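PDB 7BOR: probable enoyl-CoA hydratase/isomerase, which probably acts as a delta(3)-delta(2)-enoyl-CoA isomerase of the crotonase family and binds coenzyme A. Local coordinates for residues V7-G12 / T46-V51; L14-D19 / E37-A42; F91-I96 / A202-K207; L110-D115 / L142-M147. All blocks are in the same frame, centred on the assembly; numbering follows the deposited sequence.

Interaction 1 (V7-G12 / T46-V51); sequences VERETG and TAVRVV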
loop_
_atom_site.group_PDB
_atom_site.type_symbol
_atom_site.label_atom_id
_atom_site.label_comp_id
_atom_site.label_asym_id
_atom_site.label_seq_id
_atom_site.Cartn_x
_atom_site.Cartn_y
_atom_site.Cartn_z
ATOM N N VAL A 7 -6.065 -0.311 -15.800
ATOM C CA VAL A 7 -4.709 -0.782 -16.086
ATOM C C VAL A 7 -4.132 -0.174 -17.366
ATOM O O VAL A 7 -4.110 -0.820 -18.418
ATOM C CB VAL A 7 -4.684 -2.313 -16.184
ATOM C CG1 VAL A 7 -4.697 -2.946 -14.829
ATOM C CG2 VAL A 7 -5.904 -2.809 -16.984
ATOM N N GLU A 8 -3.618 1.052 -17.284
ATOM C CA GLU A 8 -3.042 1.730 -18.447
ATOM C C GLU A 8 -1.609 1.253 -18.694
ATOM O O GLU A 8 -0.692 1.626 -17.949
ATOM C CB GLU A 8 -3.067 3.242 -18.233
ATOM C CG GLU A 8 -4.463 3.843 -18.089
ATOM C CD GLU A 8 -5.310 3.704 -19.357
ATOM O OE1 GLU A 8 -4.806 4.029 -20.462
ATOM O OE2 GLU A 8 -6.478 3.257 -19.245
ATOM N N ARG A 9 -1.413 0.458 -19.755
ATOM C CA ARG A 9 -0.099 -0.009 -20.193
ATOM C C ARG A 9 0.477 1.010 -21.186
ATOM O O ARG A 9 0.134 1.005 -22.389
ATOM C CB ARG A 9 -0.229 -1.384 -20.831
ATOM C CG ARG A 9 0.283 -2.582 -20.060
ATOM C CD ARG A 9 0.366 -3.823 -20.976
ATOM N NE ARG A 9 0.974 -4.955 -20.258
ATOM C CZ ARG A 9 0.274 -5.856 -19.554
ATOM N NH1 ARG A 9 0.909 -6.847 -18.913
ATOM N NH2 ARG A 9 -1.071 -5.768 -19.482
ATOM N N GLU A 10 1.370 1.906 -20.681
ATOM C CA GLU A 10 2.114 2.786 -21.574
ATOM C C GLU A 10 3.454 2.147 -21.990
ATOM O O GLU A 10 3.666 0.940 -21.831
ATOM C CB GLU A 10 2.407 4.123 -20.897
ATOM C CG GLU A 10 1.376 5.161 -20.873
ATOM C CD GLU A 10 1.823 6.368 -20.036
ATOM O OE1 GLU A 10 1.145 6.689 -19.017
ATOM O OE2 GLU A 10 2.869 7.001 -20.373
ATOM N N THR A 11 4.440 2.983 -22.372
ATOM C CA THR A 11 5.741 2.521 -22.866
ATOM C C THR A 11 6.610 2.104 -21.682
ATOM O O THR A 11 7.149 2.964 -20.972
ATOM C CB THR A 11 6.442 3.616 -23.675
ATOM O OG1 THR A 11 6.532 4.820 -22.899
ATOM C CG2 THR A 11 5.720 3.913 -24.989
ATOM N N GLY A 12 6.781 0.790 -21.495
ATOM C CA GLY A 12 7.538 0.242 -20.375
ATOM C C GLY A 12 6.903 0.407 -18.999
ATOM O O GLY A 12 7.417 -0.163 -18.023
ATOM N N THR A 46 8.153 -8.879 -20.049
ATOM C CA THR A 46 9.383 -8.160 -20.369
ATOM C C THR A 46 9.110 -6.759 -20.909
ATOM O O THR A 46 9.930 -5.854 -20.734
ATOM C CB THR A 46 10.199 -8.943 -21.404
ATOM O OG1 THR A 46 9.374 -9.225 -22.544
ATOM C CG2 THR A 46 10.761 -10.258 -20.819
ATOM N N ALA A 47 7.985 -6.554 -21.589
ATOM C CA ALA A 47 7.674 -5.201 -22.008
ATOM C C ALA A 47 7.533 -4.265 -20.818
ATOM O O ALA A 47 7.680 -3.053 -20.984
ATOM C CB ALA A 47 6.392 -5.165 -22.833
ATOM N N VAL A 48 7.245 -4.780 -19.623
ATOM C CA VAL A 48 6.962 -3.914 -18.484
ATOM C C VAL A 48 8.228 -3.769 -17.643
ATOM O O VAL A 48 8.819 -4.761 -17.192
ATOM C CB VAL A 48 5.782 -4.420 -17.643
ATOM C CG1 VAL A 48 5.473 -3.402 -16.556
ATOM C CG2 VAL A 48 4.552 -4.592 -18.499
ATOM N N ARG A 49 8.621 -2.507 -17.448
ATOM C CA ARG A 49 9.804 -2.098 -16.704
ATOM C C ARG A 49 9.471 -1.518 -15.336
ATOM O O ARG A 49 10.238 -1.717 -14.393
ATOM C CB ARG A 49 10.585 -1.055 -17.523
ATOM C CG ARG A 49 11.168 -1.630 -18.821
ATOM C CD ARG A 49 12.683 -1.409 -18.890
ATOM N NE ARG A 49 13.300 -1.462 -17.561
ATOM C CZ ARG A 49 14.327 -0.700 -17.180
ATOM N NH1 ARG A 49 14.870 0.155 -18.042
ATOM N NH2 ARG A 49 14.816 -0.795 -15.938
ATOM N N VAL A 50 8.332 -0.850 -15.204
ATOM C CA VAL A 50 7.974 -0.134 -13.984
ATOM C C VAL A 50 6.460 -0.185 -13.800
ATOM O O VAL A 50 5.695 -0.046 -14.764
ATOM C CB VAL A 50 8.473 1.327 -14.039
ATOM C CG1 VAL A 50 8.127 2.073 -12.768
ATOM C CG2 VAL A 50 9.987 1.371 -14.296
ATOM N N VAL A 51 6.026 -0.333 -12.542
ATOM C CA VAL A 51 4.623 -0.180 -12.189
ATOM C C VAL A 51 4.433 1.087 -11.374
ATOM O O VAL A 51 5.203 1.368 -10.447
ATOM C CB VAL A 51 4.102 -1.414 -11.424
ATOM C CG1 VAL A 51 2.718 -1.120 -10.786
ATOM C CG2 VAL A 51 4.045 -2.632 -12.357
#

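Interaction 2 (L14-D19 / E37-A42); sequences LTLRLD and EALLEA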
loop_
_atom_site.group_PDB
_atom_site.type_symbol
_atom_site.label_atom_id
_atom_site.label_comp_id
_atom_site.label_asym_id
_atom_site.label_seq_id
_atom_site.Cartn_x
_atom_site.Cartn_y
_atom_site.Cartn_z
ATOM N N LEU A 14 3.531 0.210 -16.495
ATOM C CA LEU A 14 2.182 -0.250 -16.187
ATOM C C LEU A 14 1.623 0.577 -15.038
ATOM O O LEU A 14 2.259 0.690 -13.994
ATOM C CB LEU A 14 2.182 -1.740 -15.822
ATOM C CG LEU A 14 0.789 -2.254 -15.450
ATOM C CD1 LEU A 14 -0.215 -2.096 -16.603
ATOM C CD2 LEU A 14 0.899 -3.688 -15.018
ATOM N N THR A 15 0.439 1.145 -15.230
ATOM C CA THR A 15 -0.208 1.986 -14.238
ATOM C C THR A 15 -1.480 1.325 -13.714
ATOM O O THR A 15 -2.428 1.108 -14.480
ATOM C CB THR A 15 -0.542 3.348 -14.842
ATOM O OG1 THR A 15 0.670 4.014 -15.200
ATOM C CG2 THR A 15 -1.313 4.196 -13.840
ATOM N N LEU A 16 -1.506 1.038 -12.399
ATOM C CA LEU A 16 -2.704 0.560 -11.701
ATOM C C LEU A 16 -3.397 1.755 -11.046
ATOM O O LEU A 16 -2.851 2.376 -10.126
ATOM C CB LEU A 16 -2.347 -0.500 -10.676
ATOM C CG LEU A 16 -1.492 -1.653 -11.194
ATOM C CD1 LEU A 16 -1.152 -2.636 -10.075
ATOM C CD2 LEU A 16 -2.173 -2.356 -12.365
ATOM N N ARG A 17 -4.593 2.082 -11.517
ATOM C CA ARG A 17 -5.294 3.289 -11.110
ATOM C C ARG A 17 -6.587 2.878 -10.408
ATOM O O ARG A 17 -7.558 2.485 -11.054
ATOM C CB ARG A 17 -5.559 4.194 -12.320
ATOM C CG ARG A 17 -6.668 5.296 -12.138
ATOM C CD ARG A 17 -6.115 6.736 -12.032
ATOM N NE ARG A 17 -7.136 7.800 -12.137
ATOM C CZ ARG A 17 -8.153 7.987 -11.278
ATOM N NH1 ARG A 17 -8.336 7.165 -10.253
ATOM N NH2 ARG A 17 -9.009 8.998 -11.438
ATOM N N LEU A 18 -6.609 3.002 -9.083
ATOM C CA LEU A 18 -7.814 2.781 -8.291
ATOM C C LEU A 18 -8.924 3.734 -8.713
ATOM O O LEU A 18 -8.773 4.954 -8.629
ATOM C CB LEU A 18 -7.464 2.976 -6.808
ATOM C CG LEU A 18 -6.802 1.811 -6.041
ATOM C CD1 LEU A 18 -5.670 1.112 -6.743
ATOM C CD2 LEU A 18 -6.327 2.258 -4.630
ATOM N N ASP A 19 -10.057 3.191 -9.153
ATOM C CA ASP A 19 -11.163 4.029 -9.640
ATOM C C ASP A 19 -12.474 3.620 -8.959
ATOM O O ASP A 19 -13.304 2.921 -9.549
ATOM C CB ASP A 19 -11.282 3.962 -11.194
ATOM C CG ASP A 19 -11.940 5.233 -11.802
ATOM O OD1 ASP A 19 -12.387 6.137 -11.049
ATOM O OD2 ASP A 19 -11.987 5.323 -13.052
ATOM N N GLU A 37 -3.218 -9.965 -9.878
ATOM C CA GLU A 37 -2.902 -10.603 -11.153
ATOM C C GLU A 37 -2.196 -9.627 -12.092
ATOM O O GLU A 37 -1.288 -10.031 -12.830
ATOM C CB GLU A 37 -4.173 -11.194 -11.791
ATOM C CG GLU A 37 -5.333 -10.232 -12.010
ATOM C CD GLU A 37 -6.427 -10.793 -12.923
ATOM O OE1 GLU A 37 -6.138 -11.087 -14.111
ATOM O OE2 GLU A 37 -7.579 -10.938 -12.453
ATOM N N ALA A 38 -2.565 -8.343 -12.038
ATOM C CA ALA A 38 -1.874 -7.341 -12.846
ATOM C C ALA A 38 -0.386 -7.281 -12.496
ATOM O O ALA A 38 0.477 -7.218 -13.391
ATOM C CB ALA A 38 -2.519 -5.970 -12.667
ATOM N N LEU A 39 -0.069 -7.305 -11.195
ATOM C CA LEU A 39 1.327 -7.412 -10.777
ATOM C C LEU A 39 1.973 -8.706 -11.290
ATOM O O LEU A 39 3.093 -8.693 -11.810
ATOM C CB LEU A 39 1.422 -7.329 -9.241
ATOM C CG LEU A 39 1.081 -5.991 -8.562
ATOM C CD1 LEU A 39 1.167 -6.110 -7.040
ATOM C CD2 LEU A 39 1.994 -4.840 -9.059
ATOM N N LEU A 40 1.302 -9.846 -11.118
ATOM C CA LEU A 40 1.960 -11.120 -11.419
ATOM C C LEU A 40 2.174 -11.308 -12.919
ATOM O O LEU A 40 3.126 -11.978 -13.329
ATOM C CB LEU A 40 1.151 -12.292 -10.856
ATOM C CG LEU A 40 1.259 -12.374 -9.337
ATOM C CD1 LEU A 40 0.214 -13.289 -8.752
ATOM C CD2 LEU A 40 2.647 -12.831 -8.914
ATOM N N GLU A 41 1.306 -10.739 -13.746
ATOM C CA GLU A 41 1.520 -10.786 -15.186
ATOM C C GLU A 41 2.700 -9.891 -15.551
ATOM O O GLU A 41 3.759 -10.382 -15.976
ATOM C CB GLU A 41 0.227 -10.362 -15.890
ATOM C CG GLU A 41 0.254 -10.313 -17.430
ATOM C CD GLU A 41 -1.056 -9.738 -18.036
ATOM O OE1 GLU A 41 -2.163 -10.132 -17.585
ATOM O OE2 GLU A 41 -0.976 -8.893 -18.965
ATOM N N ALA A 42 2.551 -8.569 -15.326
ATOM C CA ALA A 42 3.599 -7.570 -15.539
ATOM C C ALA A 42 4.973 -8.002 -15.042
ATOM O O ALA A 42 5.988 -7.699 -15.681
ATOM C CB ALA A 42 3.220 -6.260 -14.853
#

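Interaction 3 (F91-I96 / A202-K207); sequences FPKPVI and AVVESK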
loop_
_atom_site.group_PDB
_atom_site.type_symbol
_atom_site.label_atom_id
_atom_site.label_comp_id
_atom_site.label_asym_id
_atom_site.label_seq_id
_atom_site.Cartn_x
_atom_site.Cartn_y
_atom_site.Cartn_z
ATOM N N PHE A 91 7.068 -8.425 -5.758
ATOM C CA PHE A 91 7.224 -7.848 -7.088
ATOM C C PHE A 91 8.697 -7.499 -7.310
ATOM O O PHE A 91 9.289 -6.776 -6.490
ATOM C CB PHE A 91 6.364 -6.630 -7.236
ATOM C CG PHE A 91 6.202 -6.181 -8.638
ATOM C CD1 PHE A 91 5.419 -6.880 -9.519
ATOM C CD2 PHE A 91 6.795 -5.032 -9.063
ATOM C CE1 PHE A 91 5.246 -6.407 -10.794
ATOM C CE2 PHE A 91 6.617 -4.566 -10.323
ATOM C CZ PHE A 91 5.855 -5.255 -11.187
ATOM N N PRO A 92 9.345 -8.037 -8.343
ATOM C CA PRO A 92 10.792 -7.837 -8.495
ATOM C C PRO A 92 11.202 -6.587 -9.254
ATOM O O PRO A 92 12.396 -6.260 -9.235
ATOM C CB PRO A 92 11.223 -9.096 -9.270
ATOM C CG PRO A 92 10.020 -9.383 -10.130
ATOM C CD PRO A 92 8.819 -9.045 -9.291
ATOM N N LYS A 93 10.313 -5.904 -9.924
ATOM C CA LYS A 93 10.658 -4.688 -10.659
ATOM C C LYS A 93 10.237 -3.429 -9.908
ATOM O O LYS A 93 9.530 -3.498 -8.881
ATOM C CB LYS A 93 10.015 -4.702 -12.048
ATOM C CG LYS A 93 10.338 -5.975 -12.867
ATOM C CD LYS A 93 9.584 -5.996 -14.197
ATOM C CE LYS A 93 9.623 -7.371 -14.835
ATOM N NZ LYS A 93 8.613 -7.446 -15.945
ATOM N N PRO A 94 10.662 -2.249 -10.379
ATOM C CA PRO A 94 10.336 -1.002 -9.679
ATOM C C PRO A 94 8.838 -0.756 -9.547
ATOM O O PRO A 94 8.082 -0.799 -10.524
ATOM C CB PRO A 94 11.021 0.082 -10.519
ATOM C CG PRO A 94 12.184 -0.563 -11.101
ATOM C CD PRO A 94 11.752 -2.028 -11.368
ATOM N N VAL A 95 8.414 -0.448 -8.323
ATOM C CA VAL A 95 7.041 -0.052 -8.063
ATOM C C VAL A 95 7.045 1.355 -7.461
ATOM O O VAL A 95 7.736 1.585 -6.466
ATOM C CB VAL A 95 6.343 -1.016 -7.090
ATOM C CG1 VAL A 95 4.910 -0.677 -7.067
ATOM C CG2 VAL A 95 6.567 -2.416 -7.472
ATOM N N ILE A 96 6.226 2.252 -8.020
ATOM C CA ILE A 96 6.123 3.660 -7.607
ATOM C C ILE A 96 4.688 3.976 -7.208
ATOM O O ILE A 96 3.757 3.719 -7.973
ATOM C CB ILE A 96 6.589 4.602 -8.727
ATOM C CG1 ILE A 96 8.038 4.282 -9.063
ATOM C CG2 ILE A 96 6.437 6.038 -8.363
ATOM C CD1 ILE A 96 8.602 5.116 -10.206
ATOM N N ALA A 202 20.372 -4.435 -13.647
ATOM C CA ALA A 202 21.066 -3.791 -12.536
ATOM C C ALA A 202 20.047 -3.262 -11.534
ATOM O O ALA A 202 20.194 -3.457 -10.324
ATOM C CB ALA A 202 21.989 -2.683 -13.051
ATOM N N VAL A 203 18.962 -2.684 -12.031
ATOM C CA VAL A 203 17.929 -2.155 -11.153
ATOM C C VAL A 203 17.284 -3.287 -10.373
ATOM O O VAL A 203 17.173 -3.238 -9.137
ATOM C CB VAL A 203 16.881 -1.387 -11.970
ATOM C CG1 VAL A 203 15.687 -1.036 -11.103
ATOM C CG2 VAL A 203 17.507 -0.171 -12.616
ATOM N N VAL A 204 16.842 -4.326 -11.099
ATOM C CA VAL A 204 16.125 -5.447 -10.508
ATOM C C VAL A 204 16.986 -6.129 -9.472
ATOM O O VAL A 204 16.528 -6.463 -8.368
ATOM C CB VAL A 204 15.704 -6.429 -11.626
ATOM C CG1 VAL A 204 15.433 -7.827 -11.072
ATOM C CG2 VAL A 204 14.511 -5.870 -12.348
ATOM N N GLU A 205 18.247 -6.341 -9.811
ATOM C CA GLU A 205 19.152 -6.991 -8.881
ATOM C C GLU A 205 19.500 -6.102 -7.707
ATOM O O GLU A 205 19.726 -6.614 -6.614
ATOM C CB GLU A 205 20.436 -7.390 -9.571
ATOM C CG GLU A 205 21.232 -8.359 -8.807
ATOM C CD GLU A 205 21.651 -9.493 -9.685
ATOM O OE1 GLU A 205 22.553 -9.255 -10.524
ATOM O OE2 GLU A 205 21.042 -10.589 -9.569
ATOM N N SER A 206 19.617 -4.782 -7.909
ATOM C CA SER A 206 19.818 -3.918 -6.751
ATOM C C SER A 206 18.647 -4.046 -5.790
ATOM O O SER A 206 18.824 -4.100 -4.569
ATOM C CB SER A 206 20.000 -2.465 -7.221
ATOM O OG SER A 206 21.268 -2.312 -7.840
ATOM N N LYS A 207 17.436 -4.066 -6.325
ATOM C CA LYS A 207 16.268 -4.157 -5.464
ATOM C C LYS A 207 16.253 -5.489 -4.736
ATOM O O LYS A 207 15.924 -5.547 -3.545
ATOM C CB LYS A 207 14.988 -3.944 -6.272
ATOM C CG LYS A 207 13.704 -4.195 -5.462
ATOM C CD LYS A 207 12.416 -3.790 -6.209
ATOM C CE LYS A 207 11.167 -4.316 -5.474
ATOM N NZ LYS A 207 9.938 -3.749 -6.025
#

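Interaction 4 (L110-D115 / L142-M147); sequences LLLHCD and LILPRM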
loop_
_atom_site.group_PDB
_atom_site.type_symbol
_atom_site.label_atom_id
_atom_site.label_comp_id
_atom_site.label_asym_id
_atom_site.label_seq_id
_atom_site.Cartn_x
_atom_site.Cartn_y
_atom_site.Cartn_z
ATOM N N LEU A 110 1.005 -0.235 2.277
ATOM C CA LEU A 110 1.520 -0.781 1.029
ATOM C C LEU A 110 2.669 0.062 0.510
ATOM O O LEU A 110 3.564 -0.443 -0.203
ATOM C CB LEU A 110 0.425 -0.884 -0.004
ATOM C CG LEU A 110 -0.121 0.384 -0.659
ATOM C CD1 LEU A 110 0.756 0.749 -1.900
ATOM C CD2 LEU A 110 -1.601 0.203 -1.007
ATOM N N LEU A 111 2.675 1.347 0.883
ATOM C CA LEU A 111 3.767 2.249 0.532
ATOM C C LEU A 111 5.088 1.769 1.102
ATOM O O LEU A 111 6.152 2.102 0.564
ATOM C CB LEU A 111 3.440 3.645 1.075
ATOM C CG LEU A 111 2.092 4.286 0.715
ATOM C CD1 LEU A 111 1.914 5.647 1.329
ATOM C CD2 LEU A 111 1.975 4.321 -0.802
ATOM N N LEU A 112 5.043 1.007 2.195
ATOM C CA LEU A 112 6.277 0.446 2.743
ATOM C C LEU A 112 6.906 -0.612 1.837
ATOM O O LEU A 112 8.054 -0.981 2.077
ATOM C CB LEU A 112 6.009 -0.152 4.135
ATOM C CG LEU A 112 5.384 0.842 5.090
ATOM C CD1 LEU A 112 4.967 0.145 6.375
ATOM C CD2 LEU A 112 6.367 2.024 5.436
ATOM N N HIS A 113 6.221 -1.058 0.781
ATOM C CA HIS A 113 6.765 -2.033 -0.159
ATOM C C HIS A 113 7.000 -1.435 -1.547
ATOM O O HIS A 113 7.339 -2.165 -2.495
ATOM C CB HIS A 113 5.826 -3.260 -0.225
ATOM C CG HIS A 113 5.531 -3.802 1.126
ATOM N ND1 HIS A 113 6.333 -4.739 1.732
ATOM C CD2 HIS A 113 4.582 -3.466 2.039
ATOM C CE1 HIS A 113 5.898 -4.955 2.959
ATOM N NE2 HIS A 113 4.832 -4.201 3.167
ATOM N N CYS A 114 6.863 -0.127 -1.687
ATOM C CA CYS A 114 7.116 0.509 -2.963
ATOM C C CYS A 114 8.558 0.996 -2.992
ATOM O O CYS A 114 9.183 1.245 -1.953
ATOM C CB CYS A 114 6.140 1.645 -3.177
ATOM S SG CYS A 114 4.379 1.166 -3.385
ATOM N N ASP A 115 9.101 1.118 -4.189
ATOM C CA ASP A 115 10.479 1.596 -4.293
ATOM C C ASP A 115 10.600 3.118 -4.264
ATOM O O ASP A 115 11.629 3.651 -3.823
ATOM C CB ASP A 115 11.074 1.004 -5.540
ATOM C CG ASP A 115 10.978 -0.528 -5.492
ATOM O OD1 ASP A 115 11.646 -1.164 -4.621
ATOM O OD2 ASP A 115 10.157 -1.060 -6.256
ATOM N N LEU A 142 7.044 -4.649 11.834
ATOM C CA LEU A 142 8.490 -4.739 11.697
ATOM C C LEU A 142 9.111 -3.504 11.034
ATOM O O LEU A 142 10.127 -2.988 11.507
ATOM C CB LEU A 142 8.825 -5.979 10.876
ATOM C CG LEU A 142 10.294 -6.185 10.519
ATOM C CD1 LEU A 142 11.019 -6.536 11.798
ATOM C CD2 LEU A 142 10.377 -7.199 9.447
ATOM N N ILE A 143 8.577 -3.104 9.883
ATOM C CA ILE A 143 9.213 -2.057 9.078
ATOM C C ILE A 143 9.246 -0.732 9.828
ATOM O O ILE A 143 10.266 -0.047 9.843
ATOM C CB ILE A 143 8.502 -1.922 7.716
ATOM C CG1 ILE A 143 8.701 -3.203 6.913
ATOM C CG2 ILE A 143 8.978 -0.693 6.901
ATOM C CD1 ILE A 143 7.842 -3.274 5.651
ATOM N N LEU A 144 8.162 -0.360 10.468
ATOM C CA LEU A 144 8.121 1.003 11.024
ATOM C C LEU A 144 9.029 1.220 12.233
ATOM O O LEU A 144 9.721 2.243 12.295
ATOM C CB LEU A 144 6.694 1.393 11.391
ATOM C CG LEU A 144 5.771 1.665 10.198
ATOM C CD1 LEU A 144 4.394 2.057 10.730
ATOM C CD2 LEU A 144 6.280 2.743 9.225
ATOM N N PRO A 145 9.123 0.286 13.190
ATOM C CA PRO A 145 10.075 0.519 14.285
ATOM C C PRO A 145 11.511 0.482 13.797
ATOM O O PRO A 145 12.362 1.187 14.354
ATOM C CB PRO A 145 9.751 -0.584 15.307
ATOM C CG PRO A 145 8.378 -1.074 14.967
ATOM C CD PRO A 145 8.225 -0.853 13.450
ATOM N N ARG A 146 11.793 -0.284 12.752
ATOM C CA ARG A 146 13.145 -0.328 12.213
ATOM C C ARG A 146 13.529 0.990 11.559
ATOM O O ARG A 146 14.676 1.434 11.660
ATOM C CB ARG A 146 13.245 -1.452 11.198
ATOM C CG ARG A 146 14.638 -1.759 10.755
ATOM C CD ARG A 146 14.639 -3.119 10.084
ATOM N NE ARG A 146 14.011 -3.074 8.774
ATOM C CZ ARG A 146 13.333 -4.076 8.236
ATOM N NH1 ARG A 146 12.817 -3.950 7.022
ATOM N NH2 ARG A 146 13.148 -5.197 8.912
ATOM N N MET A 147 12.595 1.572 10.824
ATOM C CA MET A 147 12.818 2.828 10.128
ATOM C C MET A 147 12.787 4.011 11.067
ATOM O O MET A 147 13.569 4.947 10.905
ATOM C CB MET A 147 11.749 3.025 9.056
ATOM C CG MET A 147 12.005 4.194 8.171
ATOM S SD MET A 147 10.608 4.460 7.071
ATOM C CE MET A 147 10.246 2.790 6.630
#

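Interaction 1 (V7-G12 / T46-V51)
Gly12, at the close of the tight turn that joins strands 5-9 and 13-18 into a beta hairpin, is gripped through its carbonyl by the backbone of Arg49, just before strand 50-54, and of Val50, the first residue of that strand. Two consecutive amides converge on this one oxygen. Val50 N reaches Gly12 O at 3.0 Å, nearly along the C=O axis, with a C=O...N angle of 163°. Arg49 N comes closer to Gly12 O, at 2.7 Å, but from a direction tilted out of the carbonyl plane. The two successive amides thus share one acceptor just ahead of the parallel pairing of the strands, where Leu14 N bonds to Val50 O. Gly12 has a positive phi of 69°, and its backbone continues the fit, since Gly12 CA lies 3.4 Å from Ala47 O in an almost straight CA-H...O contact.

Arg49 CB lies beside the same oxygen, 3.3 Å from Gly12 O, while the guanidinium of that arginine leads off to the carbonyl of Leu198. On the hairpin side the extended Arg9 chain crosses Val48 at about a right angle, bringing Arg9 NE to 4.0 Å from Val48 CG2. The Val48 methyl therefore packs against an arginine whose NH1 is in salt bridges with Glu41 and Asp45, near the end of helix 29-44. The contact thus ties the N-terminal hairpin to strand 50-54, the parallel neighbour of strand 13-18 in the crotonase fold.

Interaction 2 (L14-D19 / E37-A42)
Leu14 and Leu16, alternate residues on one face of strand 13-18, point toward Ala38 and Ala42, which are one helical turn apart on helix 29-44. The two short segments run antiparallel, at 179°, and their axes come within 10.2 Å of each other, a separation bridged by leucines from the strand and by two alanines and Leu39 from the helix.

The two strand leucines differ in how they reach across. Leu14 has CG anti to its backbone N (chi1 178°), and its CD2 methyl does all the touching. That methyl presses on Ala42 CB at 3.5 Å, tighter than usual van der Waals contact, and also lies 3.9 Å from Ala38 O. Leu16 instead has CG anti to the carbonyl carbon (chi1 -51°), and both of its methyls are used. Leu16 CD2 meets Ala38 CB at 3.6 Å, whereas the other branch, Leu16 CD1, reaches Leu39 CD2 at 4.0 Å. There the two leucines cross obliquely; Leu39 starts off to one side and its end comes nearer the strand. Every residue that touches is buried, and no hydrogen bond spans the gap. Backbone bonds run instead within each element or its sheet, as from Ala42 N to Ala38 O in the helix and from Leu14 and Leu16 to strand 50-54.

The contact joins the first two elements of the beta-alpha-beta unit formed by strand 13-18, helix 29-44 and strand 50-54. Val7 and Arg9 of strand 5-9 touch the same strand leucines, Val51 of strand 50-54 meets Leu14, and Phe84, Ala87 and Leu88 of helix 80-90 pack on Leu39.

Interaction 3 (F91-I96 / A202-K207)
A loop, 91-94, with prolines on either side of Lys93 in sequence, passes along helix 200-233 before entering strand 95-99, and the backbones come nearest where the CA atoms of Lys93 and Val204 are 5.5 Å apart. The carbonyl oxygens of Phe91 and Lys93 both lie within reach of the Lys207 ammonium, and the end of that side chain meets both.

The Lys207 chain is extended throughout, beginning with CG anti to the backbone N (chi1 173°). Its ammonium donates to Lys93 O at 2.9 Å, from above the carbonyl plane, and more weakly to Phe91 O, with NZ at 3.1 Å. A salt bridge to Asp115 completes the grip, which would offset the charge of this buried lysine. Asp115 OD2 also accepts from Val95 N, which would help fix the carboxylate. Val95 CG2 lies 3.9 Å from Lys207 NZ.

Pro94 and Val203 supply the apolar contact, crossing at about a right angle with Pro94 CG 3.5 Å from Val203 CG1. Separately, both Val204 methyls pack near a carbonyl oxygen, Pro92 O, with Val204 CG2 at 3.8 Å. Lys93 points away from the helix, sending its ammonium to the carbonyls of Ala42 and Val48. A Lys-Pro-Val-Ile run leading into a central parallel strand is a familiar feature of the crotonase family.

Interaction 4 (L110-D115 / L142-M147)
Leu112, in a 3-10 turn spanning 110-113, faces Ile143 on helix 140-148 with their CA atoms 7.4 Å apart. In this crotonase fold the turn links helix 106-109 to strand 116-120, so the contact packs a helical connection of the central sheet against a later helix. That helix is kinked at Pro145, whose nitrogen makes no bond to the preceding turn.

Leu112 is the hub. It points toward the helix, with CG anti to the carbonyl carbon (chi1 -55°), and slides past Ile143 in the opposite direction. Leu112 CB meets Ile143 CD1 at 3.9 Å, and the CG2 methyl on the other branch of Ile143 lies 4.0 Å from Leu112 CD2. Leu144 comes at about a right angle, its CD2 methyl lying 3.9 Å from Leu112 CD2. At the edge of the patch Met147, bent at its last torsion, sets CE 4.1 Å from Leu112 CD2. Leu173 touches both Leu112 and Met147 and extends the apolar surface.

Among the residues that touch, His113 brings an imidazole. Its NE2 is hydrogen-bonded to Phe138 O, and its ring also stacks with that of Phe138, so the imidazole is held both by a bond and by a neighbouring ring. Across the contact, oblique to the imidazole, the Ile143 CD1 methyl approaches His113 CE1 at 3.7 Å.

How the interactions relate
Interactions 2 and 4 are buried, hydrocarbon contacts without a hydrogen bond across them, whereas interactions 1 and 3 lie nearer the surface and turn on loop carbonyls: backbone amides converge on one in interaction 1, a lysine ammonium meets two in interaction 3. The first three serve neighbouring strands of one sheet. Interaction 2 is nested within the loop closed by interaction 1, and a salt bridge links the two; a lysine-to-carbonyl bond links 2 with 3. Interaction 4 lies on the opposite side of the chain's centre from interaction 2. Its segment 110-115 meets interaction 3 through Asp115, by a salt bridge to Lys207 and a backbone bond to Val95.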